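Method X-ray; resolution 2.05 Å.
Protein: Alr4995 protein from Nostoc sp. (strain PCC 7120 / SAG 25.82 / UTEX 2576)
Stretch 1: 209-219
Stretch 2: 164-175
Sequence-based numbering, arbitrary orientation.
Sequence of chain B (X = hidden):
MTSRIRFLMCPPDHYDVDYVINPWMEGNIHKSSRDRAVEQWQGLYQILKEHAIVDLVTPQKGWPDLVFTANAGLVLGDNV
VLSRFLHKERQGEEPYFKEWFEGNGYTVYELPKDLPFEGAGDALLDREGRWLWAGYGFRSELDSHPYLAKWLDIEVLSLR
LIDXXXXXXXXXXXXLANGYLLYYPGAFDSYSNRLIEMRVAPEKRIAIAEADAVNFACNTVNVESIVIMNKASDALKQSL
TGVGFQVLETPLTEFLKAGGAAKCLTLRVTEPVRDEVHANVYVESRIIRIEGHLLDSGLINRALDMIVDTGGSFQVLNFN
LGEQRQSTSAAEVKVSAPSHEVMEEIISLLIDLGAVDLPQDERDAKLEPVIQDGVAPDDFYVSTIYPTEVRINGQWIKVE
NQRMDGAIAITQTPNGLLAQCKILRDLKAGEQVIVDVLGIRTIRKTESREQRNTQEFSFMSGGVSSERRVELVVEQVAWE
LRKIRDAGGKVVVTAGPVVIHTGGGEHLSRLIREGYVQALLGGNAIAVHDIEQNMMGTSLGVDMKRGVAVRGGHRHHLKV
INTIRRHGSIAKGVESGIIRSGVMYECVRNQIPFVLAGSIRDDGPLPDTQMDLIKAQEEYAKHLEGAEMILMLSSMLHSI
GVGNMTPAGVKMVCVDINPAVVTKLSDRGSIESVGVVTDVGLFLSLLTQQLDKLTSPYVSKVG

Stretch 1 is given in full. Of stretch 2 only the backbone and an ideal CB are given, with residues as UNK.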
# COMPACT_ATOMS: atom_id res chain seq x y z
N ALA B 209 6.80 -35.22 -11.29
CA ALA B 209 6.12 -34.34 -10.35
C ALA B 209 6.89 -34.25 -9.04
O ALA B 209 7.63 -35.17 -8.70
CB ALA B 209 4.71 -34.82 -10.10
N GLU B 210 6.69 -33.16 -8.31
CA GLU B 210 7.34 -32.98 -7.01
C GLU B 210 6.91 -34.05 -6.01
O GLU B 210 7.67 -34.41 -5.11
CB GLU B 210 7.05 -31.58 -6.45
CG GLU B 210 7.90 -31.21 -5.23
CD GLU B 210 7.70 -29.77 -4.76
OE1 GLU B 210 6.56 -29.26 -4.87
OE2 GLU B 210 8.68 -29.16 -4.27
N ALA B 211 5.70 -34.56 -6.18
CA ALA B 211 5.20 -35.61 -5.30
C ALA B 211 6.09 -36.85 -5.39
O ALA B 211 6.49 -37.40 -4.36
CB ALA B 211 3.77 -35.96 -5.65
N ASP B 212 6.39 -37.29 -6.61
CA ASP B 212 7.28 -38.43 -6.83
C ASP B 212 8.72 -38.10 -6.42
O ASP B 212 9.43 -38.95 -5.88
CB ASP B 212 7.25 -38.87 -8.30
CG ASP B 212 5.99 -39.67 -8.64
OD1 ASP B 212 5.92 -40.87 -8.26
OD2 ASP B 212 5.09 -39.11 -9.31
N ALA B 213 9.14 -36.87 -6.69
CA ALA B 213 10.48 -36.41 -6.36
C ALA B 213 10.81 -36.50 -4.87
O ALA B 213 11.88 -36.98 -4.50
CB ALA B 213 10.68 -34.99 -6.86
N VAL B 214 9.90 -36.06 -4.00
CA VAL B 214 10.16 -36.07 -2.56
C VAL B 214 10.05 -37.50 -1.98
O VAL B 214 10.38 -37.75 -0.82
CB VAL B 214 9.21 -35.13 -1.80
CG1 VAL B 214 9.34 -33.72 -2.34
CG2 VAL B 214 7.77 -35.60 -1.95
N ASN B 215 9.57 -38.42 -2.81
CA ASN B 215 9.62 -39.84 -2.47
C ASN B 215 10.86 -40.54 -3.04
O ASN B 215 10.96 -41.77 -2.99
CB ASN B 215 8.36 -40.54 -2.98
CG ASN B 215 7.21 -40.43 -2.00
OD1 ASN B 215 7.05 -41.29 -1.13
ND2 ASN B 215 6.43 -39.37 -2.13
N PHE B 216 11.79 -39.73 -3.57
CA PHE B 216 13.05 -40.21 -4.15
C PHE B 216 12.83 -41.11 -5.35
O PHE B 216 13.53 -42.12 -5.51
CB PHE B 216 13.87 -40.97 -3.11
CG PHE B 216 14.54 -40.09 -2.10
CD1 PHE B 216 15.92 -39.90 -2.14
CD2 PHE B 216 13.81 -39.48 -1.09
CE1 PHE B 216 16.56 -39.10 -1.20
CE2 PHE B 216 14.44 -38.68 -0.14
CZ PHE B 216 15.81 -38.49 -0.20
N ALA B 217 11.87 -40.76 -6.20
CA ALA B 217 11.63 -41.50 -7.43
C ALA B 217 12.87 -41.53 -8.34
O ALA B 217 13.11 -42.51 -9.04
CB ALA B 217 10.44 -40.89 -8.19
N CYS B 218 13.64 -40.44 -8.33
CA CYS B 218 14.81 -40.35 -9.19
C CYS B 218 15.96 -41.20 -8.69
O CYS B 218 16.88 -41.55 -9.44
CB CYS B 218 15.27 -38.90 -9.31
SG CYS B 218 14.18 -37.94 -10.35
N ASN B 219 15.88 -41.53 -7.40
CA ASN B 219 16.87 -42.38 -6.73
C ASN B 219 16.60 -43.86 -7.02
O ASN B 219 16.31 -44.65 -6.14
CB ASN B 219 16.85 -42.11 -5.23
CG ASN B 219 18.21 -42.27 -4.60
OD1 ASN B 219 18.40 -43.13 -3.73
ND2 ASN B 219 19.17 -41.44 -5.03
N UNK B 164 17.99 -27.55 -1.85
CA UNK B 164 18.74 -28.23 -0.80
C UNK B 164 18.19 -29.62 -0.45
O UNK B 164 18.91 -30.46 0.09
CB UNK B 164 18.75 -27.36 0.46
N UNK B 165 16.92 -29.87 -0.77
CA UNK B 165 16.35 -31.20 -0.55
C UNK B 165 17.01 -32.23 -1.47
O UNK B 165 17.23 -33.38 -1.09
CB UNK B 165 14.84 -31.18 -0.78
N UNK B 166 17.32 -31.79 -2.69
CA UNK B 166 17.95 -32.66 -3.67
C UNK B 166 19.40 -32.24 -3.80
O UNK B 166 19.82 -31.65 -4.81
CB UNK B 166 17.23 -32.60 -5.02
N UNK B 167 20.13 -32.56 -2.73
CA UNK B 167 21.50 -32.11 -2.48
C UNK B 167 22.55 -32.96 -3.22
O UNK B 167 23.69 -32.52 -3.39
CB UNK B 167 21.78 -32.14 -0.98
N UNK B 168 22.16 -34.16 -3.63
CA UNK B 168 22.98 -34.98 -4.53
C UNK B 168 22.29 -35.11 -5.88
O UNK B 168 21.06 -35.12 -5.95
CB UNK B 168 23.24 -36.36 -3.93
N UNK B 169 23.08 -35.22 -6.93
CA UNK B 169 22.55 -35.36 -8.27
C UNK B 169 21.63 -36.56 -8.42
O UNK B 169 20.62 -36.48 -9.13
CB UNK B 169 23.70 -35.47 -9.27
N UNK B 170 21.96 -37.67 -7.76
CA UNK B 170 21.21 -38.91 -7.93
C UNK B 170 19.87 -38.92 -7.19
O UNK B 170 19.12 -39.89 -7.28
CB UNK B 170 22.06 -40.09 -7.45
N UNK B 171 19.56 -37.84 -6.48
CA UNK B 171 18.24 -37.70 -5.84
C UNK B 171 17.21 -37.03 -6.76
O UNK B 171 16.03 -36.99 -6.43
CB UNK B 171 18.37 -36.89 -4.55
N UNK B 172 17.66 -36.52 -7.91
CA UNK B 172 16.78 -35.74 -8.78
C UNK B 172 17.09 -35.96 -10.25
O UNK B 172 16.57 -35.25 -11.12
CB UNK B 172 16.89 -34.25 -8.45
N UNK B 173 17.94 -36.94 -10.54
CA UNK B 173 18.46 -37.12 -11.88
C UNK B 173 18.87 -38.58 -12.08
O UNK B 173 19.57 -39.14 -11.23
CB UNK B 173 19.64 -36.18 -12.13
N UNK B 174 18.44 -39.20 -13.18
CA UNK B 174 18.64 -40.64 -13.33
C UNK B 174 18.65 -41.11 -14.79
O UNK B 174 17.59 -41.43 -15.36
CB UNK B 174 17.54 -41.39 -12.57
N UNK B 175 19.84 -41.16 -15.40
CA UNK B 175 20.00 -41.74 -16.74
C UNK B 175 19.56 -43.21 -16.75
O UNK B 175 19.88 -43.97 -15.84
CB UNK B 175 21.45 -41.62 -17.20

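Position 164 lies beyond the reach of stretch 1, which therefore sets no preference; the deposited residue is E164, whose extended side chain makes no contact here.

At position 165 the CA-to-CB bond points toward stretch 1, yet nothing of that stretch lies within 5.5 Å of the ideal CB. What stretch 1 offers in this direction is the carboxylate of E210 and the CG1 methyl of V214. A long side chain ending in positive charge would suit, lysine or arginine. The residue is R165. Its NH2 donates to E210 OE2 at 2.9 Å and its NH1 reaches the same OE2 at 3.2 Å, so one carboxylate oxygen sits at the guanidinium edge, near its plane, in a salt bridge. V214 CG1 packs 3.5 Å from R165 NH1.

Position 166 points sideways, with A213 and V214 at a distance only a large side chain could bridge; an aromatic or a long aliphatic residue would serve. It is F166. Chi1 near -50° (m) carries the ring to A213, where CZ meets A213 CB at 3.8 Å, and V214 CG1 lies 4.2 Å from the same F166 CZ. The carbonyl A213 O approaches F166 CE1 at 3.3 Å, at the ring edge, where the polarised C-H bonds favour an oxygen.

Positions 167, 168 and 169 find nothing of stretch 1 near their ideal CB atoms, so many residues would fit; they are Y167, H168 and L169.

At position 170 the ideal CB is 4.0 Å from N219 ND2, a donor, so a short polar side chain such as aspartate, asparagine or serine is plausible. D170 is found. The firm bond, however, uses its backbone: N219 ND2 donates to D170 O at 2.7 Å. The carboxylate carbon D170 CG stands 3.4 Å from N219 ND2.

Position 171 points away, but its ideal CB is 4.4 Å from F216 CE1. A small or branched side chain with a methyl would suit, valine or threonine, and a hydroxyl could also serve the nearby backbone. T171 does both: CG2 lies 3.9 Å from F216 CE1, while OG1 donates to H168 O at 2.6 Å. Its carbonyl T171 O accepts from water 1 at 2.6 Å; the same water donates to A213 O and accepts from C218 N, joining the stretches.

Position 172 points away, its ideal CB 5.0 Å from C218 SG, leaving size largely unconstrained by stretch 1. C172 turns its own sulfur elsewhere with chi1 near 55° (p); the contact is through backbone, C218 SG to C172 C at 3.5 Å.

Position 173 begins a strand and points away, so a bulky residue is allowed. F173 keeps its ring off stretch 1, while its backbone F173 N meets C218 CB at 3.5 Å.

Position 174 points toward stretch 1, its ideal CB only 3.2 Å from C218 O. Glycine would ease that tight contact; beyond CB, a small unbranched side chain, alanine, serine or cysteine, adds least crowding. C174, with chi1 near -171° (t), accepts it and places C174 SG 3.6 Å from C218 O.

Position 175 is out of reach; its phi of -60° admits proline, and P175 is present.

Stretch 2 164-175: ERFYHLDTCFCP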
# COMPACT_ATOMS: atom_id res chain seq x y z
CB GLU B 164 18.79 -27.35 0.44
CG GLU B 164 19.78 -27.82 1.48
CD GLU B 164 19.56 -27.17 2.84
OE1 GLU B 164 18.53 -26.47 3.01
OE2 GLU B 164 20.42 -27.37 3.73
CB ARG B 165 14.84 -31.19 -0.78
CG ARG B 165 14.05 -30.40 0.28
CD ARG B 165 12.59 -30.27 -0.11
NE ARG B 165 12.43 -29.50 -1.34
CZ ARG B 165 11.39 -29.57 -2.15
NH1 ARG B 165 10.38 -30.39 -1.87
NH2 ARG B 165 11.35 -28.83 -3.25
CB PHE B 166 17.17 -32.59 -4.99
CG PHE B 166 15.69 -32.79 -4.80
CD1 PHE B 166 15.18 -34.07 -4.56
CD2 PHE B 166 14.81 -31.71 -4.81
CE1 PHE B 166 13.81 -34.26 -4.36
CE2 PHE B 166 13.45 -31.90 -4.62
CZ PHE B 166 12.95 -33.17 -4.40
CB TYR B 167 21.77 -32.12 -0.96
CG TYR B 167 21.70 -33.50 -0.32
CD1 TYR B 167 20.48 -34.10 -0.03
CD2 TYR B 167 22.86 -34.20 -0.02
CE1 TYR B 167 20.42 -35.36 0.55
CE2 TYR B 167 22.82 -35.47 0.56
CZ TYR B 167 21.59 -36.05 0.84
OH TYR B 167 21.54 -37.31 1.42
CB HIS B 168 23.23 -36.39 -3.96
CG HIS B 168 24.33 -36.46 -2.95
ND1 HIS B 168 24.40 -37.45 -1.99
CD2 HIS B 168 25.43 -35.68 -2.77
CE1 HIS B 168 25.48 -37.27 -1.25
NE2 HIS B 168 26.12 -36.21 -1.70
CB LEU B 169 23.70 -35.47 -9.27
CG LEU B 169 23.26 -35.49 -10.73
CD1 LEU B 169 22.45 -34.21 -11.08
CD2 LEU B 169 24.46 -35.67 -11.65
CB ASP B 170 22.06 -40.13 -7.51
CG ASP B 170 22.24 -40.26 -5.99
OD1 ASP B 170 21.92 -39.32 -5.23
OD2 ASP B 170 22.75 -41.33 -5.56
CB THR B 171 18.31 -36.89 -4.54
OG1 THR B 171 18.73 -35.55 -4.83
CG2 THR B 171 19.28 -37.52 -3.56
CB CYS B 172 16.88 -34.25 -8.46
SG CYS B 172 18.59 -33.55 -8.52
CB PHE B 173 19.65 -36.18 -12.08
CG PHE B 173 20.12 -36.08 -13.50
CD1 PHE B 173 21.10 -36.93 -13.99
CD2 PHE B 173 19.61 -35.08 -14.33
CE1 PHE B 173 21.56 -36.83 -15.30
CE2 PHE B 173 20.06 -34.96 -15.64
CZ PHE B 173 21.03 -35.84 -16.13
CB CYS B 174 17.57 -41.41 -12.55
SG CYS B 174 17.89 -43.23 -12.46
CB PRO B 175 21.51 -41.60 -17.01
CG PRO B 175 21.96 -40.49 -16.08
CD PRO B 175 21.12 -40.66 -14.85
O HOH W 1 13.64 -38.08 -6.75
O HOH W 2 19.63 -41.46 -9.87
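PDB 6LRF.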